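Local coordinates for inositol dehydrogenase (Lactobacillus casei, PDB 4MKX), which probably oxidises scyllo-inositol with NAD as a sugar-alcohol dehydrogenase of the Gfo/Idh/MocA family, at residues H106-K111 with K134-F139; H122-I127 with T327-L332. All blocks are in the same frame, centred on the assembly; numbering follows the deposited sequence.

Interaction 1: H106-K111 with K134-F139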
# COMPACT_ATOMS: atom_id res chain seq x y z
N HIS A 106 -2.48 16.21 -42.46
CA HIS A 106 -2.81 16.29 -41.03
C HIS A 106 -1.54 16.07 -40.23
O HIS A 106 -0.64 15.34 -40.66
CB HIS A 106 -3.85 15.23 -40.68
CG HIS A 106 -5.12 15.36 -41.44
ND1 HIS A 106 -6.13 16.22 -41.07
CD2 HIS A 106 -5.56 14.72 -42.56
CE1 HIS A 106 -7.13 16.12 -41.92
NE2 HIS A 106 -6.81 15.22 -42.84
N VAL A 107 -1.45 16.69 -39.06
CA VAL A 107 -0.19 16.69 -38.33
C VAL A 107 -0.32 16.26 -36.87
O VAL A 107 -1.11 16.84 -36.12
CB VAL A 107 0.46 18.09 -38.35
CG1 VAL A 107 1.72 18.09 -37.49
CG2 VAL A 107 0.78 18.49 -39.79
N PHE A 108 0.43 15.23 -36.50
CA PHE A 108 0.70 14.94 -35.09
C PHE A 108 2.14 15.35 -34.84
O PHE A 108 3.05 14.91 -35.55
CB PHE A 108 0.54 13.44 -34.82
CG PHE A 108 0.89 13.03 -33.40
CD1 PHE A 108 2.22 12.79 -33.05
CD2 PHE A 108 -0.10 12.86 -32.46
CE1 PHE A 108 2.56 12.42 -31.74
CE2 PHE A 108 0.23 12.47 -31.15
CZ PHE A 108 1.57 12.25 -30.80
N SER A 109 2.37 16.15 -33.81
CA SER A 109 3.74 16.51 -33.47
C SER A 109 4.04 16.13 -32.04
O SER A 109 3.23 16.38 -31.16
CB SER A 109 3.95 18.02 -33.65
OG SER A 109 5.25 18.39 -33.26
N GLU A 110 5.21 15.54 -31.80
CA GLU A 110 5.66 15.40 -30.42
C GLU A 110 5.92 16.75 -29.78
O GLU A 110 6.10 17.76 -30.46
CB GLU A 110 6.93 14.55 -30.33
CG GLU A 110 6.65 13.06 -30.17
CD GLU A 110 5.88 12.77 -28.89
OE1 GLU A 110 5.96 13.56 -27.93
OE2 GLU A 110 5.19 11.73 -28.84
N LYS A 111 5.91 16.75 -28.45
CA LYS A 111 6.32 17.93 -27.70
C LYS A 111 7.83 18.14 -27.82
O LYS A 111 8.56 17.20 -28.14
CB LYS A 111 5.91 17.78 -26.23
CG LYS A 111 6.61 16.63 -25.47
CD LYS A 111 7.92 17.09 -24.80
CE LYS A 111 8.73 15.90 -24.29
NZ LYS A 111 10.07 16.33 -23.78
N LYS A 134 -6.28 18.51 -39.14
CA LYS A 134 -6.10 18.21 -37.73
C LYS A 134 -4.67 18.53 -37.30
O LYS A 134 -3.72 18.24 -38.03
CB LYS A 134 -6.38 16.73 -37.48
CG LYS A 134 -7.80 16.31 -37.81
CD LYS A 134 -8.81 17.18 -37.10
CE LYS A 134 -10.22 16.91 -37.59
NZ LYS A 134 -11.15 18.01 -37.23
N PHE A 135 -4.52 19.12 -36.12
CA PHE A 135 -3.19 19.30 -35.54
C PHE A 135 -3.24 18.84 -34.09
O PHE A 135 -4.12 19.26 -33.34
CB PHE A 135 -2.74 20.77 -35.60
CG PHE A 135 -1.49 21.03 -34.82
CD1 PHE A 135 -0.25 20.69 -35.34
CD2 PHE A 135 -1.56 21.60 -33.56
CE1 PHE A 135 0.91 20.90 -34.60
CE2 PHE A 135 -0.41 21.82 -32.82
CZ PHE A 135 0.83 21.48 -33.35
N GLN A 136 -2.31 17.96 -33.72
CA GLN A 136 -2.32 17.38 -32.38
C GLN A 136 -0.91 17.32 -31.81
O GLN A 136 0.02 16.86 -32.48
CB GLN A 136 -2.94 15.97 -32.43
CG GLN A 136 -3.16 15.33 -31.06
CD GLN A 136 -3.94 14.04 -31.15
OE1 GLN A 136 -4.80 13.87 -32.02
NE2 GLN A 136 -3.64 13.10 -30.26
N LEU A 137 -0.76 17.78 -30.56
CA LEU A 137 0.52 17.70 -29.86
C LEU A 137 0.56 16.49 -28.94
O LEU A 137 -0.45 16.15 -28.32
CB LEU A 137 0.73 18.96 -29.03
CG LEU A 137 1.19 20.13 -29.88
CD1 LEU A 137 0.96 21.44 -29.13
CD2 LEU A 137 2.66 19.94 -30.20
N GLY A 138 1.73 15.86 -28.83
CA GLY A 138 1.86 14.61 -28.08
C GLY A 138 1.90 14.70 -26.56
O GLY A 138 2.78 14.13 -25.92
N PHE A 139 0.94 15.39 -25.97
CA PHE A 139 0.82 15.39 -24.50
C PHE A 139 0.09 14.12 -24.06
O PHE A 139 -1.12 14.13 -23.78
CB PHE A 139 0.09 16.65 -24.03
CG PHE A 139 0.91 17.91 -24.18
CD1 PHE A 139 2.20 17.97 -23.67
CD2 PHE A 139 0.41 19.01 -24.86
CE1 PHE A 139 2.97 19.12 -23.82
CE2 PHE A 139 1.18 20.16 -25.01
CZ PHE A 139 2.46 20.21 -24.49
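Lys134 N gives its hydrogen to His106 ND1 at 3.0 Å, nearly straight at 172° and in the plane of the imidazole ring. ND1 is therefore the acceptor nitrogen. The side chain continues the ladder that pairs the parallel strands 106-109 and 135-137, the last two of the six-stranded Rossmann sheet, joined by helix 117-128 as a beta-alpha-beta unit. CG stands anti to the carbonyl carbon (chi1 -59°), which swings the ring alongside Lys134, its CB and CG next to ND1. An alanine here would probably leave Lys134 N without its acceptor and the start of the ladder less firmly tied. Beyond it the backbone bonds run Val107 N to Lys134 O, Gln136 N to Val107 O, Ser109 N to Gln136 O (2.8 Å) and Gly138 N to Ser109 O, the last distinctly bent. Lys134 turns its amine away to Asn321.

On one face of the pair, Val107 CG1 meets the edge of the Phe135 ring at CD1, 3.9 Å away, and Leu137 CD2 lies 3.7 Å from Ser109 O. On the other, Phe108 and Gln136 lean across each other, ring and amide planes 63° apart; Phe85 stacks on the Phe108 ring, and His32, which also hydrogen-bonds Glu110 OE2, meets it edge-to-face. Helix 304-319 packs over this face. At Gly138 the chain makes an inverse gamma turn, with Phe139 N bonded to Leu137 O, and Phe108 CZ comes within 3.6 Å of Gly138 CA.

Interaction 2: H122-I127 with T327-L332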
# COMPACT_ATOMS: atom_id res chain seq x y z
N HIS A 122 4.49 32.30 -35.37
CA HIS A 122 4.44 32.20 -36.83
C HIS A 122 3.74 30.91 -37.22
O HIS A 122 2.91 30.88 -38.13
CB HIS A 122 5.85 32.23 -37.41
CG HIS A 122 5.90 32.19 -38.91
ND1 HIS A 122 5.92 31.01 -39.62
CD2 HIS A 122 5.95 33.19 -39.82
CE1 HIS A 122 5.97 31.28 -40.92
NE2 HIS A 122 5.99 32.60 -41.06
N THR A 123 4.07 29.83 -36.52
CA THR A 123 3.43 28.54 -36.78
C THR A 123 1.95 28.53 -36.40
O THR A 123 1.14 27.93 -37.10
CB THR A 123 4.19 27.40 -36.08
OG1 THR A 123 5.52 27.36 -36.61
CG2 THR A 123 3.50 26.05 -36.33
N GLN A 124 1.60 29.17 -35.29
CA GLN A 124 0.20 29.32 -34.93
C GLN A 124 -0.61 29.94 -36.06
O GLN A 124 -1.74 29.54 -36.30
CB GLN A 124 0.06 30.17 -33.67
CG GLN A 124 0.40 29.42 -32.40
CD GLN A 124 0.23 30.29 -31.19
OE1 GLN A 124 1.06 31.15 -30.93
NE2 GLN A 124 -0.84 30.07 -30.44
N GLN A 125 -0.03 30.93 -36.73
CA GLN A 125 -0.70 31.55 -37.87
C GLN A 125 -0.91 30.55 -39.01
O GLN A 125 -2.01 30.47 -39.56
CB GLN A 125 0.10 32.77 -38.35
CG GLN A 125 -0.39 33.36 -39.66
CD GLN A 125 -1.76 34.01 -39.55
OE1 GLN A 125 -2.32 34.16 -38.47
NE2 GLN A 125 -2.31 34.42 -40.69
N VAL A 126 0.13 29.79 -39.35
CA VAL A 126 0.02 28.78 -40.40
C VAL A 126 -1.05 27.75 -40.04
O VAL A 126 -1.88 27.38 -40.87
CB VAL A 126 1.37 28.08 -40.67
CG1 VAL A 126 1.21 27.00 -41.73
CG2 VAL A 126 2.42 29.07 -41.12
N ILE A 127 -1.06 27.31 -38.79
CA ILE A 127 -2.08 26.38 -38.33
C ILE A 127 -3.49 26.95 -38.49
O ILE A 127 -4.41 26.26 -38.94
CB ILE A 127 -1.85 25.97 -36.84
CG1 ILE A 127 -0.56 25.17 -36.71
CG2 ILE A 127 -3.04 25.21 -36.31
CD1 ILE A 127 -0.14 24.93 -35.25
N THR A 327 -4.23 22.00 -28.46
CA THR A 327 -3.97 23.03 -29.47
C THR A 327 -2.54 23.53 -29.49
O THR A 327 -1.73 23.20 -28.62
CB THR A 327 -4.87 24.25 -29.25
OG1 THR A 327 -4.49 24.92 -28.04
CG2 THR A 327 -6.31 23.81 -29.13
N ALA A 328 -2.23 24.34 -30.50
CA ALA A 328 -0.93 24.98 -30.60
C ALA A 328 -0.72 25.87 -29.39
O ALA A 328 0.42 26.08 -28.98
CB ALA A 328 -0.85 25.79 -31.87
N GLU A 329 -1.81 26.38 -28.83
CA GLU A 329 -1.74 27.25 -27.66
C GLU A 329 -1.30 26.48 -26.43
O GLU A 329 -0.57 27.00 -25.59
CB GLU A 329 -3.09 27.92 -27.39
CG GLU A 329 -3.09 28.88 -26.18
CD GLU A 329 -2.32 30.16 -26.44
OE1 GLU A 329 -2.08 30.49 -27.62
OE2 GLU A 329 -1.95 30.85 -25.47
N ASP A 330 -1.75 25.24 -26.30
CA ASP A 330 -1.27 24.40 -25.21
C ASP A 330 0.22 24.20 -25.38
O ASP A 330 0.98 24.16 -24.40
CB ASP A 330 -2.00 23.05 -25.21
CG ASP A 330 -3.46 23.18 -24.85
OD1 ASP A 330 -3.77 23.94 -23.92
OD2 ASP A 330 -4.30 22.53 -25.51
N GLY A 331 0.66 24.08 -26.63
CA GLY A 331 2.07 23.98 -26.92
C GLY A 331 2.87 25.23 -26.58
O GLY A 331 3.93 25.15 -25.96
N LEU A 332 2.37 26.38 -27.04
CA LEU A 332 3.03 27.65 -26.74
C LEU A 332 3.19 27.88 -25.24
O LEU A 332 4.29 28.22 -24.78
CB LEU A 332 2.23 28.81 -27.33
CG LEU A 332 2.69 30.22 -26.92
CD1 LEU A 332 4.08 30.50 -27.46
CD2 LEU A 332 1.69 31.24 -27.41
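Ala328, in the first turn of helix 328-347, meets segment 122-127 of helix 117-128 with its methyl group: CB lies 3.6 Å from Ile127 CD1 and 3.9 Å from Gln124 CG, touched by one side chain from each of two neighbouring helical turns. Just before it, Thr327 is the N-cap and forms a capping box with Asp330. Thr327 OG1 accepts from Asp330 N at 3.3 Å and, weakly, from Glu329 N, while Thr327 N donates to Asp330 OD2 in a nearly straight bond.

Next, Glu329 folds back through a bend at chi2 (71°), which brings OE1 within 3.1 Å of Gln124 NE2. The hydrogen bond is bent, 139° at the hydrogen, yet the oxygen lies close to the Gln124 amide plane and is met nearly along its own C-O axis; Glu329 OE2 is hydrogen-bonded to Gln333 NE2.

The two segments run antiparallel, their axes 172° apart and 10.6 Å at closest approach. Helix 117-128, the crossover helix of a Rossmann beta-alpha-beta unit, thus packs side by side with the start of a helix much later in the chain.

Asp330 faces elsewhere, its OD1 in a salt bridge with Arg204. One turn after Ala328, Leu332 crosses Gln124 at about a right angle, its CD2 resting 3.6 Å from Gln124 OE1 and its side chain also touching Ile117 and Ile120 of helix 117-128.

How the interactions relate
Interaction 1 is buried and lies within the Rossmann sheet, whereas interaction 2 is partly buried, on the helical layer against that sheet. Both draw on one beta-alpha-beta unit: interaction 1 pairs its strands, and interaction 2 ties its connecting helix to helix 328-347. The chemistry differs accordingly, a ladder of backbone bonds extended by one histidine nitrogen against a methyl contact and a single amide-carboxylate bond. They meet where strand 135-137 touches both helices: Phe135 CE2 is 4.0 Å from Ile127 CD1 and 3.9 Å from Ala328 N, and Leu137 CD1 packs on Gly331 CA and Thr327 O.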